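Local atomic coordinates of orotidine 5'-phosphate decarboxylase (Streptomyces avermitilis, PDB entry 3V75), a protein that probably catalyses the decarboxylation of orotidine 5'-phosphate to UMP, the last step of the de novo UMP pathway. Residues Gly222-Asp227 and Ile244-Ala249; Pro238-Gly243 and Asn264-Val269. One frame throughout, in Å; residues are numbered along the deposited sequence. Where two conformers were deposited one is given.

Contact 1: Gly222-Asp227 and Ile244-Ala249; sequences GATLGD and IGAQGA
Ala223 and Thr224 meet Ile244, Ala246 and Ala249 where two loops of a TIM barrel run side by side, one leaving strand 217-221 and the other leaving strand 239-241. They illustrate how loops beyond the ends of neighbouring barrel strands can interlock through single methyl groups. The CB of Ala223 touches two partners on the side facing the second loop, Ile244 CD1 at 3.7 Å and Ala249 CB at 3.9 Å. Ile244 sets out away from the other loop, but its torsions (chi1 -51°, chi2 -62°) fold CD1 back toward Ala223. On Thr224, chi1 of 60° divides the branches: CG2 turns to the second loop and rests 3.8 Å from both Ala246 CB and Ala249 CB, while OG1 makes a weak hydrogen bond with Ser178 OG. Each loop has its own internal form. Gly222-Leu225 is a type I turn; Ala246-Ala249 is a type II turn, closed by Ala249 N on Ala246 O at 2.8 Å, with Gly248 at its third position, where a positive phi is expected. The polar side of the contact is made by water. Water 1 bridges Ala223 O and Gly248 O, at 2.7 Å from each, and water 2 holds Gln247 O at 2.9 Å and, more weakly, Thr224 O. With no direct hydrogen bond between the segments, their fit depends on methyl groups on one side and, on the other, on water placed between carbonyl oxygens that could not bond to each other.

Contact 2: Pro238-Gly243 and Asn264-Val269; sequences PLLAPG and NVVPNV
Val265 reaches Ala241, and Val266 reaches Leu240, through a CG1 branch held anti to the backbone N (chi1 170° and 179°), on opposite faces of the sheet. Val265 CG1 lies 3.8 Å from Ala241 CB. On the other face, Val266 CG1 lies 4.0 Å from CD1 of Leu240, whose side chain crosses it obliquely, and its second branch, CG2, meets Pro238 CB at 3.9 Å. Between the faces runs a regular parallel pairing: Leu239 N bonds to Asn264 O (2.9 Å), Val266 N to Leu239 O (2.8 Å), Ala241 N to Val266 O (2.9 Å) and Asn268 N to Ala241 O (3.0 Å). Beyond the last of these, a water takes over, accepting from Gly243 N and donating to Asn268 OD1. Here, then, are the last two strands of the eight-stranded barrel, linked through helix 254-258 as a beta-alpha-beta unit. Leu240 packs on Phe172 and Lys83 inside the barrel, and Pro242 lies about 7 Å, side chain to side chain, from Lys119, the predicted proton donor. Strand 239-241 is flanked on its other edge by strand 217-221, while strand 265-269 pairs along its far edge with strand 42-45, through Pro267 and Cys42, and so closes the barrel.

Following the chain from the N terminus, Gly222-Asp227 comes first, then Pro238-Gly243 running straight into Ile244-Ala249, and last Asn264-Val269. The segments therefore alternate, and the two contacts cross instead of nesting. Contact 1 closes the loop that contains strand 239-241; contact 2 closes the one that contains helix 254-258. They also meet in space, their centres 11 Å apart. Ala223 N probably bonds to Pro242 O, just past the ends of both strands, and Ile244 N to Asn268 O, which joins the second loop to strand 265-269; Ile244 also packs on Pro267. Together they tie the sixth, seventh and eighth strands to the loops leaving the sixth and seventh.

Contact 1: Gly222-Asp227 and Ile244-Ala249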
loop_
_atom_site.group_PDB
_atom_site.type_symbol
_atom_site.label_atom_id
_atom_site.label_comp_id
_atom_site.label_asym_id
_atom_site.label_seq_id
_atom_site.Cartn_x
_atom_site.Cartn_y
_atom_site.Cartn_z
ATOM N N GLY A 222 -0.536 0.237 -18.106
ATOM C CA GLY A 222 -1.311 1.403 -18.514
ATOM C C GLY A 222 -1.592 1.441 -20.010
ATOM O O GLY A 222 -0.665 1.269 -20.828
ATOM N N ALA A 223 -2.874 1.658 -20.361
ATOM C CA ALA A 223 -3.301 1.614 -21.770
ATOM C C ALA A 223 -2.799 2.798 -22.574
ATOM O O ALA A 223 -2.874 2.772 -23.807
ATOM C CB ALA A 223 -4.839 1.555 -21.880
ATOM N N THR A 224 -2.361 3.866 -21.906
ATOM C CA THR A 224 -1.916 5.056 -22.638
ATOM C C THR A 224 -0.399 5.080 -22.856
ATOM O O THR A 224 0.134 6.059 -23.384
ATOM C CB THR A 224 -2.346 6.371 -21.946
ATOM O OG1 THR A 224 -1.780 6.431 -20.629
ATOM C CG2 THR A 224 -3.868 6.457 -21.822
ATOM N N LEU A 225 0.311 4.039 -22.439
ATOM C CA LEU A 225 1.749 3.980 -22.707
ATOM C C LEU A 225 2.055 3.748 -24.187
ATOM O O LEU A 225 1.282 3.075 -24.879
ATOM C CB LEU A 225 2.380 2.856 -21.872
ATOM C CG LEU A 225 2.523 3.231 -20.403
ATOM C CD1 LEU A 225 2.840 1.983 -19.576
ATOM C CD2 LEU A 225 3.633 4.257 -20.249
ATOM N N GLY A 226 3.185 4.285 -24.654
ATOM C CA GLY A 226 3.559 4.214 -26.062
ATOM C C GLY A 226 4.643 3.204 -26.407
ATOM O O GLY A 226 4.965 2.994 -27.588
ATOM N N ASP A 227 5.199 2.574 -25.370
ATOM C CA ASP A 227 6.346 1.678 -25.569
ATOM C C ASP A 227 6.018 0.238 -25.162
ATOM O O ASP A 227 6.932 -0.553 -24.879
ATOM C CB ASP A 227 7.603 2.205 -24.844
ATOM C CG ASP A 227 7.346 2.549 -23.372
ATOM O OD1 ASP A 227 6.247 2.228 -22.804
ATOM O OD2 ASP A 227 8.262 3.158 -22.745
ATOM N N ILE A 244 -8.751 3.768 -19.783
ATOM C CA ILE A 244 -9.595 3.578 -20.957
ATOM C C ILE A 244 -10.525 4.789 -21.082
ATOM O O ILE A 244 -11.121 5.242 -20.100
ATOM C CB ILE A 244 -10.417 2.293 -20.865
ATOM C CG1 ILE A 244 -9.540 1.087 -20.519
ATOM C CG2 ILE A 244 -11.214 2.084 -22.143
ATOM C CD1 ILE A 244 -8.475 0.804 -21.570
ATOM N N GLY A 245 -10.622 5.316 -22.309
ATOM C CA GLY A 245 -11.394 6.518 -22.595
ATOM C C GLY A 245 -10.455 7.699 -22.848
ATOM O O GLY A 245 -10.841 8.671 -23.486
ATOM N N ALA A 246 -9.228 7.655 -22.303
ATOM C CA ALA A 246 -8.224 8.721 -22.499
ATOM C C ALA A 246 -7.761 8.736 -23.941
ATOM O O ALA A 246 -7.899 7.761 -24.653
ATOM C CB ALA A 246 -7.022 8.517 -21.592
ATOM N N GLN A 247 -7.204 9.866 -24.361
ATOM C CA GLN A 247 -6.652 9.983 -25.701
ATOM C C GLN A 247 -5.734 8.792 -26.047
ATOM O O GLN A 247 -4.808 8.484 -25.290
ATOM C CB GLN A 247 -5.896 11.329 -25.768
ATOM C CG GLN A 247 -5.082 11.572 -27.010
ATOM C CD GLN A 247 -5.915 11.342 -28.248
ATOM O OE1 GLN A 247 -6.955 12.012 -28.445
ATOM N NE2 GLN A 247 -5.494 10.354 -29.095
ATOM N N GLY A 248 -6.004 8.105 -27.168
ATOM C CA GLY A 248 -5.160 6.988 -27.597
ATOM C C GLY A 248 -5.518 5.669 -26.934
ATOM O O GLY A 248 -4.912 4.618 -27.256
ATOM N N ALA A 249 -6.454 5.723 -25.973
ATOM C CA ALA A 249 -6.929 4.536 -25.270
ATOM C C ALA A 249 -8.452 4.475 -25.302
ATOM O O ALA A 249 -9.121 4.043 -24.344
ATOM C CB ALA A 249 -6.425 4.473 -23.843
HETATM O O HOH W 1 -2.607 4.393 -25.900
HETATM O O HOH W 2 -2.199 7.218 -25.564
#

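Contact 2: Pro238-Gly243 and Asn264-Val269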
loop_
_atom_site.group_PDB
_atom_site.type_symbol
_atom_site.label_atom_id
_atom_site.label_comp_id
_atom_site.label_asym_id
_atom_site.label_seq_id
_atom_site.Cartn_x
_atom_site.Cartn_y
_atom_site.Cartn_z
ATOM N N PRO A 238 -4.133 -11.910 -16.802
ATOM C CA PRO A 238 -4.896 -10.715 -17.197
ATOM C C PRO A 238 -4.040 -9.449 -17.080
ATOM O O PRO A 238 -3.126 -9.355 -16.211
ATOM C CB PRO A 238 -6.054 -10.686 -16.200
ATOM C CG PRO A 238 -5.525 -11.442 -14.971
ATOM C CD PRO A 238 -4.611 -12.519 -15.547
ATOM N N LEU A 239 -4.330 -8.454 -17.925
ATOM C CA LEU A 239 -3.587 -7.195 -17.889
ATOM C C LEU A 239 -4.591 -6.108 -17.513
ATOM O O LEU A 239 -5.453 -5.751 -18.333
ATOM C CB LEU A 239 -2.999 -6.909 -19.272
ATOM C CG LEU A 239 -2.113 -8.016 -19.860
ATOM C CD1 LEU A 239 -1.734 -7.664 -21.294
ATOM C CD2 LEU A 239 -0.834 -8.169 -19.007
ATOM N N LEU A 240 -4.526 -5.613 -16.287
ATOM C CA LEU A 240 -5.458 -4.577 -15.860
ATOM C C LEU A 240 -4.962 -3.283 -16.463
ATOM O O LEU A 240 -3.811 -2.861 -16.222
ATOM C CB LEU A 240 -5.486 -4.482 -14.346
ATOM C CG LEU A 240 -6.285 -3.347 -13.722
ATOM C CD1 LEU A 240 -7.781 -3.539 -14.029
ATOM C CD2 LEU A 240 -6.025 -3.313 -12.206
ATOM N N ALA A 241 -5.810 -2.652 -17.276
ATOM C CA ALA A 241 -5.364 -1.509 -18.055
ATOM C C ALA A 241 -6.150 -0.279 -17.671
ATOM O O ALA A 241 -7.221 -0.035 -18.224
ATOM C CB ALA A 241 -5.490 -1.794 -19.551
ATOM N N PRO A 242 -5.625 0.524 -16.750
ATOM C CA PRO A 242 -6.288 1.801 -16.475
ATOM C C PRO A 242 -6.114 2.796 -17.654
ATOM O O PRO A 242 -5.171 2.683 -18.522
ATOM C CB PRO A 242 -5.592 2.306 -15.205
ATOM C CG PRO A 242 -4.332 1.511 -15.079
ATOM C CD PRO A 242 -4.401 0.310 -15.970
ATOM N N GLY A 243 -7.009 3.791 -17.659
ATOM C CA GLY A 243 -6.901 4.869 -18.626
ATOM C C GLY A 243 -7.831 4.716 -19.810
ATOM O O GLY A 243 -7.705 5.498 -20.774
ATOM N N ASN A 264 -6.453 -10.622 -23.321
ATOM C CA ASN A 264 -6.265 -10.794 -21.875
ATOM C C ASN A 264 -6.370 -9.494 -21.090
ATOM O O ASN A 264 -6.153 -9.484 -19.881
ATOM C CB ASN A 264 -4.886 -11.433 -21.607
ATOM C CG ASN A 264 -4.801 -12.859 -22.115
ATOM O OD1 ASN A 264 -5.829 -13.477 -22.442
ATOM N ND2 ASN A 264 -3.583 -13.416 -22.149
ATOM N N VAL A 265 -6.733 -8.395 -21.751
ATOM C CA VAL A 265 -6.836 -7.112 -21.090
ATOM C C VAL A 265 -8.150 -7.005 -20.323
ATOM O O VAL A 265 -9.223 -7.373 -20.848
ATOM C CB VAL A 265 -6.703 -5.940 -22.119
ATOM C CG1 VAL A 265 -7.058 -4.604 -21.483
ATOM C CG2 VAL A 265 -5.295 -5.910 -22.666
ATOM N N VAL A 266 -8.056 -6.461 -19.111
ATOM C CA VAL A 266 -9.196 -6.053 -18.311
ATOM C C VAL A 266 -9.199 -4.536 -18.413
ATOM O O VAL A 266 -8.448 -3.845 -17.716
ATOM C CB VAL A 266 -9.018 -6.471 -16.824
ATOM C CG1 VAL A 266 -10.217 -5.995 -15.999
ATOM C CG2 VAL A 266 -8.844 -7.986 -16.740
ATOM N N PRO A 267 -10.045 -3.986 -19.304
ATOM C CA PRO A 267 -9.978 -2.535 -19.551
ATOM C C PRO A 267 -10.740 -1.816 -18.451
ATOM O O PRO A 267 -11.926 -2.061 -18.252
ATOM C CB PRO A 267 -10.712 -2.360 -20.903
ATOM C CG PRO A 267 -11.009 -3.808 -21.384
ATOM C CD PRO A 267 -11.048 -4.651 -20.145
ATOM N N ASN A 268 -10.071 -0.927 -17.727
ATOM C CA ASN A 268 -10.717 -0.236 -16.639
ATOM C C ASN A 268 -11.108 1.188 -17.058
ATOM O O ASN A 268 -10.249 1.983 -17.465
ATOM C CB ASN A 268 -9.768 -0.161 -15.424
ATOM C CG ASN A 268 -10.381 0.613 -14.282
ATOM O OD1 ASN A 268 -10.162 1.835 -14.137
ATOM N ND2 ASN A 268 -11.200 -0.060 -13.505
ATOM N N VAL A 269 -12.402 1.499 -16.953
ATOM C CA VAL A 269 -12.923 2.839 -17.203
ATOM C C VAL A 269 -13.365 3.447 -15.868
ATOM O O VAL A 269 -14.080 2.784 -15.105
ATOM C CB VAL A 269 -14.153 2.778 -18.138
ATOM C CG1 VAL A 269 -14.679 4.191 -18.434
ATOM C CG2 VAL A 269 -13.860 2.025 -19.454
HETATM O O HOH W 3 -8.930 4.105 -15.657
#